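Tryptophan decarboxylase 1 (Oryza sativa subsp. japonica, PDB 6KHP) catalyses the pyridoxal 5'-phosphate-dependent decarboxylation of L-tryptophan to tryptamine, and of 5-hydroxy-L-tryptophan to serotonin, working as a homodimer in serotonin biosynthesis. Local coordinates at the interface of chains A and B and the interface of chains A and C. Sequence-based numbering; all coordinates share one arbitrary frame. Chains: chain A/B/C, Tryptophan decarboxylase 1.

Contact 1: the interface of chains A and B. Residues chain A 174, 336-337; chain B 125, 337, 379, 381-383, 385.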
loop_
_atom_site.group_PDB
_atom_site.type_symbol
_atom_site.label_atom_id
_atom_site.label_comp_id
_atom_site.label_asym_id
_atom_site.label_seq_id
_atom_site.Cartn_x
_atom_site.Cartn_y
_atom_site.Cartn_z
ATOM N N THR A 174 -20.510 -27.558 -4.607
ATOM C CA THR A 174 -19.811 -28.453 -3.690
ATOM C C THR A 174 -20.551 -29.777 -3.561
ATOM O O THR A 174 -21.751 -29.871 -3.806
ATOM C CB THR A 174 -19.668 -27.842 -2.276
ATOM O OG1 THR A 174 -20.970 -27.551 -1.753
ATOM C CG2 THR A 174 -18.824 -26.563 -2.290
ATOM N N LEU A 336 -12.473 -25.064 -10.062
ATOM C CA LEU A 336 -13.533 -24.827 -9.083
ATOM C C LEU A 336 -14.344 -23.592 -9.463
ATOM O O LEU A 336 -13.803 -22.617 -9.996
ATOM C CB LEU A 336 -12.938 -24.630 -7.684
ATOM C CG LEU A 336 -12.456 -25.838 -6.868
ATOM C CD1 LEU A 336 -11.091 -26.338 -7.344
ATOM C CD2 LEU A 336 -12.447 -25.529 -5.361
ATOM N N ASP A 337 -15.649 -23.608 -9.177
ATOM C CA ASP A 337 -16.383 -24.698 -8.555
ATOM C C ASP A 337 -17.084 -25.520 -9.631
ATOM O O ASP A 337 -17.576 -24.959 -10.597
ATOM C CB ASP A 337 -17.436 -24.167 -7.562
ATOM C CG ASP A 337 -16.886 -23.118 -6.604
ATOM O OD1 ASP A 337 -15.751 -23.274 -6.114
ATOM O OD2 ASP A 337 -17.608 -22.131 -6.329
ATOM N N VAL B 125 -7.832 -24.194 -3.171
ATOM C CA VAL B 125 -8.974 -24.553 -2.336
ATOM C C VAL B 125 -8.626 -24.143 -0.914
ATOM O O VAL B 125 -7.717 -24.720 -0.307
ATOM C CB VAL B 125 -9.290 -26.052 -2.407
ATOM C CG1 VAL B 125 -10.699 -26.311 -1.920
ATOM C CG2 VAL B 125 -9.079 -26.582 -3.836
ATOM N N ASP B 337 -19.584 -15.628 -8.215
ATOM C CA ASP B 337 -20.420 -15.454 -7.025
ATOM C C ASP B 337 -19.702 -14.600 -5.995
ATOM O O ASP B 337 -18.493 -14.738 -5.802
ATOM C CB ASP B 337 -20.764 -16.807 -6.375
ATOM C CG ASP B 337 -21.197 -17.867 -7.388
ATOM O OD1 ASP B 337 -22.187 -17.619 -8.140
ATOM O OD2 ASP B 337 -20.549 -18.948 -7.422
ATOM N N GLY B 379 -20.620 -25.769 2.201
ATOM C CA GLY B 379 -19.446 -26.605 2.079
ATOM C C GLY B 379 -18.165 -25.806 2.149
ATOM O O GLY B 379 -17.949 -24.906 1.327
ATOM N N GLY B 381 -14.424 -25.632 1.238
ATOM C CA GLY B 381 -13.834 -26.264 0.079
ATOM C C GLY B 381 -14.372 -25.671 -1.208
ATOM O O GLY B 381 -15.007 -26.378 -2.002
ATOM N N ARG B 382 -14.133 -24.374 -1.422
ATOM C CA ARG B 382 -14.544 -23.706 -2.652
ATOM C C ARG B 382 -13.497 -22.650 -3.021
ATOM O O ARG B 382 -12.507 -22.438 -2.305
ATOM C CB ARG B 382 -15.962 -23.122 -2.518
ATOM C CG ARG B 382 -16.226 -22.358 -1.214
ATOM C CD ARG B 382 -15.476 -21.031 -1.166
ATOM N NE ARG B 382 -15.717 -20.299 0.072
ATOM C CZ ARG B 382 -15.212 -19.100 0.352
ATOM N NH1 ARG B 382 -14.425 -18.476 -0.525
ATOM N NH2 ARG B 382 -15.492 -18.528 1.512
ATOM N N ARG B 383 -13.736 -21.970 -4.143
ATOM C CA ARG B 383 -12.687 -21.188 -4.787
ATOM C C ARG B 383 -12.406 -19.887 -4.044
ATOM O O ARG B 383 -13.117 -19.475 -3.126
ATOM C CB ARG B 383 -13.051 -20.874 -6.235
ATOM C CG ARG B 383 -14.391 -20.181 -6.428
ATOM C CD ARG B 383 -14.683 -20.081 -7.910
ATOM N NE ARG B 383 -13.956 -18.961 -8.489
ATOM C CZ ARG B 383 -13.398 -18.953 -9.692
ATOM N NH1 ARG B 383 -13.476 -20.021 -10.482
ATOM N NH2 ARG B 383 -12.776 -17.855 -10.112
ATOM N N ARG B 385 -12.838 -16.669 -3.769
ATOM C CA ARG B 385 -13.742 -15.582 -4.146
ATOM C C ARG B 385 -13.230 -14.199 -3.735
ATOM O O ARG B 385 -13.721 -13.189 -4.257
ATOM C CB ARG B 385 -15.129 -15.821 -3.537
ATOM C CG ARG B 385 -15.857 -17.059 -4.093
ATOM C CD ARG B 385 -16.951 -17.476 -3.123
ATOM N NE ARG B 385 -17.729 -18.623 -3.554
ATOM C CZ ARG B 385 -18.466 -19.368 -2.725
ATOM N NH1 ARG B 385 -18.505 -19.082 -1.420
ATOM N NH2 ARG B 385 -19.159 -20.404 -3.192
HETATM O O HOH W 1 -18.169 -19.406 -6.092
#

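Contact 2: the interface of chains A and C. Residues chain A 75-76, 79, 83; chain C 64-65.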
loop_
_atom_site.group_PDB
_atom_site.type_symbol
_atom_site.label_atom_id
_atom_site.label_comp_id
_atom_site.label_asym_id
_atom_site.label_seq_id
_atom_site.Cartn_x
_atom_site.Cartn_y
_atom_site.Cartn_z
ATOM N N ALA A 75 -6.380 3.377 -8.660
ATOM C CA ALA A 75 -4.998 3.113 -8.994
ATOM C C ALA A 75 -4.953 2.348 -10.305
ATOM O O ALA A 75 -5.884 1.601 -10.619
ATOM C CB ALA A 75 -4.280 2.319 -7.891
ATOM N N PRO A 76 -3.903 2.541 -11.104
ATOM C CA PRO A 76 -3.768 1.760 -12.341
ATOM C C PRO A 76 -3.781 0.276 -12.030
ATOM O O PRO A 76 -3.275 -0.163 -10.991
ATOM C CB PRO A 76 -2.405 2.202 -12.901
ATOM C CG PRO A 76 -2.146 3.541 -12.269
ATOM C CD PRO A 76 -2.782 3.477 -10.907
ATOM N N VAL A 79 -0.827 -1.525 -10.757
ATOM C CA VAL A 79 -0.533 -1.497 -9.334
ATOM C C VAL A 79 -1.196 -2.677 -8.640
ATOM O O VAL A 79 -0.557 -3.391 -7.856
ATOM C CB VAL A 79 -0.966 -0.151 -8.727
ATOM C CG1 VAL A 79 -0.943 -0.221 -7.210
ATOM C CG2 VAL A 79 -0.052 0.978 -9.238
ATOM N N GLU A 83 0.693 -5.654 -6.520
ATOM C CA GLU A 83 0.398 -6.133 -5.176
ATOM C C GLU A 83 -0.005 -7.609 -5.188
ATOM O O GLU A 83 0.304 -8.341 -4.244
ATOM C CB GLU A 83 -0.677 -5.251 -4.543
ATOM C CG GLU A 83 -0.161 -3.845 -4.266
ATOM C CD GLU A 83 -1.208 -2.914 -3.699
ATOM O OE1 GLU A 83 -2.368 -3.341 -3.563
ATOM O OE2 GLU A 83 -0.873 -1.746 -3.390
ATOM N N ASP C 64 1.204 6.093 -7.199
ATOM C CA ASP C 64 0.347 4.995 -7.636
ATOM C C ASP C 64 0.512 3.791 -6.718
ATOM O O ASP C 64 -0.477 3.226 -6.231
ATOM C CB ASP C 64 0.659 4.595 -9.084
ATOM C CG ASP C 64 0.213 5.630 -10.104
ATOM O OD1 ASP C 64 -0.683 6.450 -9.799
ATOM O OD2 ASP C 64 0.762 5.610 -11.225
ATOM N N GLU C 65 1.770 3.417 -6.441
ATOM C CA GLU C 65 2.101 2.181 -5.735
ATOM C C GLU C 65 1.932 2.321 -4.227
ATOM O O GLU C 65 1.165 1.573 -3.608
ATOM C CB GLU C 65 3.529 1.760 -6.080
ATOM C CG GLU C 65 3.681 1.405 -7.520
ATOM C CD GLU C 65 4.986 0.736 -7.808
ATOM O OE1 GLU C 65 5.647 0.318 -6.844
ATOM O OE2 GLU C 65 5.351 0.613 -8.996
HETATM O O HOH W 2 1.636 -1.184 -3.826
#

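Contact 3: the interface of chains A and B. Residues chain A 184, 187, 224, 352-353, 378; chain B 222-223, 225.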
loop_
_atom_site.group_PDB
_atom_site.type_symbol
_atom_site.label_atom_id
_atom_site.label_comp_id
_atom_site.label_asym_id
_atom_site.label_seq_id
_atom_site.Cartn_x
_atom_site.Cartn_y
_atom_site.Cartn_z
ATOM N N VAL A 184 -32.191 -33.369 2.494
ATOM C CA VAL A 184 -33.462 -32.698 2.750
ATOM C C VAL A 184 -34.612 -33.424 2.051
ATOM O O VAL A 184 -35.707 -33.565 2.609
ATOM C CB VAL A 184 -33.379 -31.222 2.327
ATOM C CG1 VAL A 184 -34.793 -30.606 2.262
ATOM C CG2 VAL A 184 -32.504 -30.455 3.319
ATOM N N ARG A 187 -35.225 -36.537 4.038
ATOM C CA ARG A 187 -35.843 -36.173 5.307
ATOM C C ARG A 187 -37.328 -35.883 5.133
ATOM O O ARG A 187 -38.159 -36.377 5.903
ATOM C CB ARG A 187 -35.130 -34.959 5.906
ATOM C CG ARG A 187 -35.857 -34.351 7.092
ATOM C CD ARG A 187 -35.425 -32.917 7.342
ATOM N NE ARG A 187 -36.107 -31.977 6.448
ATOM C CZ ARG A 187 -35.767 -30.701 6.298
ATOM N NH1 ARG A 187 -34.747 -30.187 6.990
ATOM N NH2 ARG A 187 -36.466 -29.932 5.470
ATOM N N ALA A 224 -29.405 -30.068 8.102
ATOM C CA ALA A 224 -30.761 -30.448 7.739
ATOM C C ALA A 224 -31.628 -30.766 8.946
ATOM O O ALA A 224 -32.803 -31.104 8.768
ATOM C CB ALA A 224 -30.731 -31.644 6.784
ATOM N N SER A 352 -39.002 -30.504 -2.436
ATOM C CA SER A 352 -38.457 -29.791 -1.283
ATOM C C SER A 352 -37.839 -28.440 -1.638
ATOM O O SER A 352 -37.843 -27.532 -0.799
ATOM C CB SER A 352 -37.393 -30.644 -0.586
ATOM O OG SER A 352 -37.939 -31.872 -0.133
ATOM N N LEU A 353 -37.315 -28.267 -2.854
ATOM C CA LEU A 353 -36.469 -27.103 -3.141
ATOM C C LEU A 353 -37.146 -26.011 -3.954
ATOM O O LEU A 353 -36.614 -24.895 -4.019
ATOM C CB LEU A 353 -35.201 -27.525 -3.900
ATOM C CG LEU A 353 -34.340 -28.573 -3.207
ATOM C CD1 LEU A 353 -33.193 -29.010 -4.113
ATOM C CD2 LEU A 353 -33.851 -28.026 -1.867
ATOM N N VAL A 378 -29.825 -24.887 -3.376
ATOM C CA VAL A 378 -30.217 -24.083 -2.224
ATOM C C VAL A 378 -30.638 -22.682 -2.659
ATOM O O VAL A 378 -31.692 -22.180 -2.253
ATOM C CB VAL A 378 -29.078 -24.029 -1.185
ATOM C CG1 VAL A 378 -29.431 -23.061 -0.055
ATOM C CG2 VAL A 378 -28.818 -25.408 -0.614
ATOM N N ARG B 222 -37.340 -23.912 5.939
ATOM C CA ARG B 222 -37.731 -25.314 5.830
ATOM C C ARG B 222 -36.513 -26.217 5.695
ATOM O O ARG B 222 -36.491 -27.313 6.264
ATOM C CB ARG B 222 -38.680 -25.503 4.647
ATOM C CG ARG B 222 -40.018 -24.816 4.829
ATOM C CD ARG B 222 -41.005 -25.245 3.750
ATOM N NE ARG B 222 -40.587 -24.810 2.413
ATOM C CZ ARG B 222 -40.737 -23.572 1.947
ATOM N NH1 ARG B 222 -41.290 -22.633 2.710
ATOM N NH2 ARG B 222 -40.331 -23.268 0.721
ATOM N N LEU B 223 -35.489 -25.778 4.948
ATOM C CA LEU B 223 -34.272 -26.585 4.821
ATOM C C LEU B 223 -33.640 -26.838 6.183
ATOM O O LEU B 223 -33.161 -27.944 6.461
ATOM C CB LEU B 223 -33.253 -25.905 3.900
ATOM C CG LEU B 223 -33.649 -25.632 2.444
ATOM C CD1 LEU B 223 -32.458 -25.150 1.647
ATOM C CD2 LEU B 223 -34.251 -26.867 1.807
ATOM N N GLY B 225 -35.053 -27.233 8.930
ATOM C CA GLY B 225 -35.869 -28.096 9.761
ATOM C C GLY B 225 -36.908 -27.391 10.604
ATOM O O GLY B 225 -37.519 -28.032 11.469
HETATM O O HOH W 3 -39.206 -25.070 -1.155
HETATM O O HOH W 4 -39.455 -27.180 1.592
#

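Contact 4: the interface of chains A and B. Residues chain A 359-360, 380; chain B 103, 214, 273, 476.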
loop_
_atom_site.group_PDB
_atom_site.type_symbol
_atom_site.label_atom_id
_atom_site.label_comp_id
_atom_site.label_asym_id
_atom_site.label_seq_id
_atom_site.Cartn_x
_atom_site.Cartn_y
_atom_site.Cartn_z
ATOM N N TYR A 359 -42.346 -12.659 -9.174
ATOM C CA TYR A 359 -41.483 -11.878 -10.057
ATOM C C TYR A 359 -40.665 -12.758 -10.997
ATOM O O TYR A 359 -40.124 -12.246 -11.986
ATOM C CB TYR A 359 -40.563 -10.951 -9.240
ATOM C CG TYR A 359 -39.293 -11.603 -8.717
ATOM C CD1 TYR A 359 -39.338 -12.495 -7.637
ATOM C CD2 TYR A 359 -38.055 -11.320 -9.286
ATOM C CE1 TYR A 359 -38.196 -13.100 -7.150
ATOM C CE2 TYR A 359 -36.889 -11.923 -8.804
ATOM C CZ TYR A 359 -36.972 -12.821 -7.736
ATOM O OH TYR A 359 -35.826 -13.430 -7.252
ATOM N N LEU A 360 -40.593 -14.067 -10.741
ATOM C CA LEU A 360 -39.861 -14.980 -11.609
ATOM C C LEU A 360 -40.756 -15.716 -12.598
ATOM O O LEU A 360 -40.233 -16.419 -13.473
ATOM C CB LEU A 360 -39.078 -16.002 -10.775
ATOM C CG LEU A 360 -37.890 -15.441 -9.988
ATOM C CD1 LEU A 360 -37.078 -16.568 -9.382
ATOM C CD2 LEU A 360 -37.013 -14.578 -10.881
ATOM N N VAL A 380 -31.034 -19.044 -5.266
ATOM C CA VAL A 380 -31.778 -18.616 -6.448
ATOM C C VAL A 380 -30.828 -18.425 -7.628
ATOM O O VAL A 380 -30.896 -19.166 -8.618
ATOM C CB VAL A 380 -32.564 -17.327 -6.172
ATOM C CG1 VAL A 380 -33.481 -16.995 -7.362
ATOM C CG2 VAL A 380 -33.346 -17.476 -4.866
ATOM N N PHE B 103 -35.128 -7.779 -12.866
ATOM C CA PHE B 103 -34.589 -8.361 -11.640
ATOM C C PHE B 103 -33.693 -7.360 -10.920
ATOM O O PHE B 103 -34.145 -6.278 -10.553
ATOM C CB PHE B 103 -33.862 -9.662 -11.993
ATOM C CG PHE B 103 -34.695 -10.592 -12.847
ATOM C CD1 PHE B 103 -35.948 -11.010 -12.407
ATOM C CD2 PHE B 103 -34.249 -11.014 -14.095
ATOM C CE1 PHE B 103 -36.748 -11.841 -13.191
ATOM C CE2 PHE B 103 -35.034 -11.857 -14.887
ATOM C CZ PHE B 103 -36.289 -12.274 -14.433
ATOM N N HIS B 214 -37.725 -12.293 0.611
ATOM C CA HIS B 214 -37.644 -13.215 -0.511
ATOM C C HIS B 214 -38.137 -14.606 -0.123
ATOM O O HIS B 214 -37.887 -15.088 0.985
ATOM C CB HIS B 214 -36.208 -13.290 -1.026
ATOM C CG HIS B 214 -36.106 -13.799 -2.428
ATOM N ND1 HIS B 214 -36.335 -15.117 -2.758
ATOM C CD2 HIS B 214 -35.811 -13.166 -3.588
ATOM C CE1 HIS B 214 -36.187 -15.276 -4.061
ATOM N NE2 HIS B 214 -35.873 -14.107 -4.589
ATOM N N THR B 273 -36.953 -7.476 -2.928
ATOM C CA THR B 273 -36.823 -7.828 -4.336
ATOM C C THR B 273 -37.960 -7.230 -5.152
ATOM O O THR B 273 -37.733 -6.646 -6.220
ATOM C CB THR B 273 -36.799 -9.354 -4.480
ATOM O OG1 THR B 273 -35.654 -9.875 -3.797
ATOM C CG2 THR B 273 -36.750 -9.791 -5.960
ATOM N N THR B 476 -43.927 -7.658 -11.267
ATOM C CA THR B 476 -44.238 -8.188 -9.954
ATOM C C THR B 476 -45.683 -7.815 -9.647
ATOM O O THR B 476 -46.404 -7.291 -10.500
ATOM C CB THR B 476 -43.248 -7.683 -8.895
ATOM O OG1 THR B 476 -43.432 -8.417 -7.679
ATOM C CG2 THR B 476 -43.428 -6.200 -8.643
HETATM O O HOH W 5 -42.524 -11.342 -6.625
#

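Contact 1: the interface of chains A and B
A:Leu336 and A:Asp337 meet B:Arg383 at the closely packed part of this homodimer contact. One branch of A:Leu336, CD2, reaches CG2 of B:Val125 at 3.8 Å, the two side chains crossing at about a right angle, while its CB lies against CB of B:Arg383. That arginine bends at its third torsion (chi3 -80°), which turns the guanidinium back to the backbone of the same leucine: NH1 donates to the carbonyl O of A:Leu336 at 2.7 Å, approaching in the carbonyl plane with 143° at the hydrogen. The backbone N of B:Arg383 gives a second bond, 3.1 Å to OD1 of A:Asp337, received on the syn lone pair, and the aliphatic CG of the arginine lies 3.4 Å from this OD1. One arginine thus grips two consecutive residues of chain A.

The other carboxylate oxygen faces a looser, hydrated side. OD2 of A:Asp337 is 4.5 Å from OD2 of B:Asp337, its own symmetry mate, and water 1 bridges the two, 2.8 Å from each oxygen. NE of B:Arg385 also bonds this water, 2.7 Å away at its guanidinium edge. The direct salt bridge from NH2 of B:Arg385 to OD2 of A:Asp337 is long, 3.9 Å, with the planes 84° apart; the positive charge of B:Arg385 would probably ease any repulsion between the two carboxylates.

In the fold, A:Asp337 follows a cis peptide in the loop between helix 328-331 and strand 339-343, facing the loop before helix 386-420 of chain B.

Contact 2: the interface of chains A and C
A:Val79 presents both methyl branches to C:Asp64 at the apolar centre of this small patch. CG2 lies 3.7 Å from CB of C:Asp64, and CG1 lies 3.6 Å from the backbone O of the same residue, so the valine touches the aspartate through both its side chain and its main chain. With CG1 anti to the backbone N (chi1 168°), the fork sets CG1 against the carbonyl and CG2 against the CB of C:Asp64. Beside it, the side chains of A:Pro76 and C:Asp64 cross at about a right angle: ring CD is 3.8 Å from CG of the aspartate, and ring CG is 3.7 Å from OD2. These are van der Waals contacts, since no nitrogen or oxygen of one chain comes within bonding reach of the other.

Farther out, the aliphatic CG of C:Glu65 grazes CG2 of A:Val79 at 4.1 Å. At the rim the polar link is made through water 2, which lies 2.6 Å from the carboxylate oxygen OE2 of A:Glu83 and 2.8 Å from the backbone O of C:Glu65.

The patch hides 142 Å² in all and sets helix 77-88 of chain A against helix 61-65 of chain C. It joins chains in the four-chain deposited assembly; because the protein forms homodimers, and A and B already make that pair, this contact may be a product of crystal packing.

Contact 3: the interface of chains A and B
The guanidinium of A:Arg187 has CG2 of A:Val184 over one face, 4.2 Å above the plane and toward the rim, and backbone carbonyl groups of A:Ala224 and B:Leu223 at its edge. NH1 donates within its own chain to O of A:Ala224, which lies in the guanidinium plane, and across the interface to O of B:Leu223 at 2.8 Å. NH2 reaches O of B:Arg222 at 2.7 Å. Both cross-chain donors stand above the carbonyl planes, by 54° and 40°, off the lone pairs. A bend at chi3 (81°) turns the group onto these last residues of helix 215-223, where its charge would probably offset the negative helix end. A leucine in its place would probably leave both B carbonyls without their cross-chain donor.

The second guanidinium, of B:Arg222, has waters 3 and 4 at its edge: NH2 bonds water 3 and NE bonds water 4, and both waters reach O of A:Ser352.

Beside the arginines, B:Leu223 packs into chain A. Its CD2 lies 3.8 Å from CG1 of A:Val184 and 3.9 Å from CD2 of A:Leu353, crossing each side chain at about a right angle; CD1 meets CG1 of A:Val378 at 4.1 Å.

The site docks the end of helix 215-223 of one subunit onto its homodimer partner.

Contact 4: the interface of chains A and B
A short, nearly straight hydrogen bond joins B:His214 to A:Tyr359: NE2 donates to the phenol OH at 2.7 Å, with 165° at the hydrogen and the oxygen in the imidazole plane. The rings stand edge-to-face, their planes 87° apart. CE1 of the histidine also touches CG2 of A:Val380 at 3.7 Å, and both residues belong to ligand sites, for serotonin and pyridoxal 5'-phosphate respectively.

The tyrosine ring is clamped on both faces. CG2 of B:Thr273 sits over one, 3.6 Å from the centroid in a CH-pi contact, and CG of A:Leu360 covers the opposite face toward the rim. The threonine methyl points there because it is anti to its backbone N, with chi1 of -62° placing OG1 beside that N. CD1 of B:Phe103 lies 3.8 Å from CD2 of A:Tyr359. CE1 of the same phenylalanine abuts CD2 of A:Leu360 at 3.6 Å.

A:Tyr359 is the catalytic proton donor, so this dimer contact holds a catalytic group of one chain against ligand-site residues of the other. A phenylalanine here would probably leave NE2 of B:His214 without its phenol partner and would remove the proton-donating hydroxyl.

At the backbone end of the tyrosine, water 5 lies 2.9 Å from N of A:Tyr359 and 3.2 Å from OG1 of B:Thr476.

Contacts 1, 3 and 4 belong to the same two-fold A–B interface. The C-alpha centres of contact 1 and contact 3 are about 22 Å apart, those of contact 3 and contact 4 about 21 Å, and those of contact 1 and contact 4 about 26 Å. One stretch of loop serves all three: residue 378 is in contact 3, 380 in contact 4, and 379 and 381 in contact 1, in the chain copies given. The cofactor-site loop is thus tied repeatedly to the dimer seam, consistent with active sites built from both subunits. Contact 2 stands apart, 28 to 46 Å from the others and about 38 Å from A:Tyr359, joining a different pair of chains.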